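Local coordinates for peptide ABC transporter, peptide-binding protein (Enterococcus faecalis, PDB 3O6P) that is probably the peptide-binding component of an ABC peptide transporter, represented here by a single fragment of the longer protein, at residues A[45-50]-A[224-228]. Residues are numbered along the deposited sequence; the frame is centred on the assembly and turned at random.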
# COMPACT_ATOMS: atom_id res chain seq x y z
N ASP A 45 -14.77 -8.23 -10.84
CA ASP A 45 -15.20 -9.27 -9.90
C ASP A 45 -15.78 -8.70 -8.63
O ASP A 45 -15.96 -9.43 -7.66
CB ASP A 45 -14.02 -10.20 -9.56
CG ASP A 45 -12.93 -9.49 -8.77
OD1 ASP A 45 -13.01 -8.24 -8.57
OD2 ASP A 45 -11.98 -10.17 -8.32
N GLY A 46 -16.09 -7.41 -8.64
CA GLY A 46 -16.72 -6.78 -7.47
C GLY A 46 -15.72 -5.95 -6.68
O GLY A 46 -16.09 -5.18 -5.79
N SER A 47 -14.43 -6.09 -7.01
CA SER A 47 -13.40 -5.23 -6.40
C SER A 47 -13.71 -3.79 -6.75
O SER A 47 -14.23 -3.50 -7.84
CB SER A 47 -12.01 -5.59 -6.93
OG SER A 47 -11.73 -6.97 -6.71
N ILE A 48 -13.36 -2.87 -5.85
CA ILE A 48 -13.55 -1.43 -6.11
C ILE A 48 -12.26 -0.67 -5.90
O ILE A 48 -11.32 -1.17 -5.27
CB ILE A 48 -14.68 -0.81 -5.23
CG1 ILE A 48 -14.31 -0.85 -3.75
CG2 ILE A 48 -15.99 -1.52 -5.48
CD1 ILE A 48 -15.27 -0.07 -2.84
N GLU A 49 -12.19 0.54 -6.46
CA GLU A 49 -11.03 1.40 -6.21
C GLU A 49 -10.77 1.56 -4.71
O GLU A 49 -11.73 1.64 -3.92
CB GLU A 49 -11.23 2.76 -6.83
CG GLU A 49 -11.20 2.71 -8.33
CD GLU A 49 -11.55 4.04 -8.95
OE1 GLU A 49 -10.80 5.00 -8.78
OE2 GLU A 49 -12.60 4.14 -9.60
N PRO A 50 -9.48 1.60 -4.30
CA PRO A 50 -9.19 1.72 -2.87
C PRO A 50 -9.21 3.21 -2.46
O PRO A 50 -8.55 4.03 -3.13
CB PRO A 50 -7.77 1.16 -2.76
CG PRO A 50 -7.12 1.55 -4.11
CD PRO A 50 -8.26 1.57 -5.14
N PRO A 224 -1.83 0.66 -2.02
CA PRO A 224 -3.11 -0.09 -2.14
C PRO A 224 -3.54 -0.19 -3.59
O PRO A 224 -3.37 0.77 -4.35
CB PRO A 224 -4.10 0.76 -1.32
CG PRO A 224 -3.20 1.55 -0.35
CD PRO A 224 -2.00 1.90 -1.22
N LEU A 225 -4.04 -1.36 -3.97
CA LEU A 225 -4.46 -1.62 -5.35
C LEU A 225 -5.98 -1.62 -5.50
O LEU A 225 -6.50 -1.04 -6.46
CB LEU A 225 -3.86 -2.94 -5.84
CG LEU A 225 -2.33 -2.99 -5.86
CD1 LEU A 225 -1.92 -4.40 -6.30
CD2 LEU A 225 -1.78 -1.93 -6.83
N PHE A 226 -6.69 -2.28 -4.58
CA PHE A 226 -8.14 -2.30 -4.62
C PHE A 226 -8.69 -2.78 -3.30
O PHE A 226 -7.95 -3.32 -2.46
CB PHE A 226 -8.67 -3.17 -5.79
CG PHE A 226 -8.23 -4.63 -5.75
CD1 PHE A 226 -8.96 -5.56 -5.00
CD2 PHE A 226 -7.13 -5.08 -6.49
CE1 PHE A 226 -8.59 -6.94 -4.96
CE2 PHE A 226 -6.74 -6.44 -6.47
CZ PHE A 226 -7.48 -7.38 -5.69
N GLN A 227 -9.99 -2.58 -3.11
CA GLN A 227 -10.72 -3.13 -1.95
C GLN A 227 -11.75 -4.16 -2.45
O GLN A 227 -12.31 -4.01 -3.53
CB GLN A 227 -11.42 -1.99 -1.20
CG GLN A 227 -12.43 -2.45 -0.15
CD GLN A 227 -13.16 -1.29 0.50
OE1 GLN A 227 -12.64 -0.16 0.57
NE2 GLN A 227 -14.37 -1.56 0.99
N LYS A 228 -11.96 -5.21 -1.68
CA LYS A 228 -12.99 -6.19 -2.03
C LYS A 228 -13.68 -6.49 -0.72
O LYS A 228 -13.07 -7.04 0.20
CB LYS A 228 -12.34 -7.44 -2.66
CG LYS A 228 -13.33 -8.37 -3.40
CD LYS A 228 -12.59 -9.34 -4.32
CE LYS A 228 -13.53 -10.18 -5.20
NZ LYS A 228 -14.61 -10.77 -4.40
O HOH W 1 -12.34 1.79 -1.17
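I48 of the loop 45-50 pairs with Q227 of strand 224-228 as a single antiparallel, hydrogen-bonded bridge, laid along an edge strand of the mixed sheet in this fragment of a family 5 solute-binding protein. Both backbone bonds are nearly straight: I48 N donates to Q227 O at 2.8 Å, and Q227 N returns a bond to I48 O at 2.9 Å. Beside them, S47 CA brings a CA-H...O contact to the same Q227 O, which thus receives two approaches from the loop. The side chains of I48 and Q227 run side by side, I48 CG1 lying 4.0 Å from Q227 CB. P50 closes one end of the contact: its CD rests 3.4 Å from L225 O, a buried carbonyl with no hydrogen-bond partner, while CB meets CB of P224. Next to the bridge, S47 OG approaches the CD1-CE1 side of the F226 ring obliquely, with S47 CB near CD1; V39 and L43 of helix 35-43 also touch F226. F226 CG stands between its own backbone N and carbonyl carbon (chi1 59°), which places the ring beside S47. L225 and F226 both pair with Q7 of strand 5-11, a classic beta bulge. Further out, a water bridges E49 O and Q227 OE1, and OE1 also accepts from A56 N. K228, its CG anti to the backbone N (chi1 -165°), stretches past S47 OG to D45, but NZ stays 4.8 Å from D45 OD2, too far for a salt bridge, though the opposite charges probably attract weakly. D45 in turn positions S47 through an Asx turn, OD1 accepting S47 N at 3.0 Å on its anti side, tilted 34° from the carboxylate plane, and through a second bond, 2.6 Å, from S47 OG to the syn side of the same OD1.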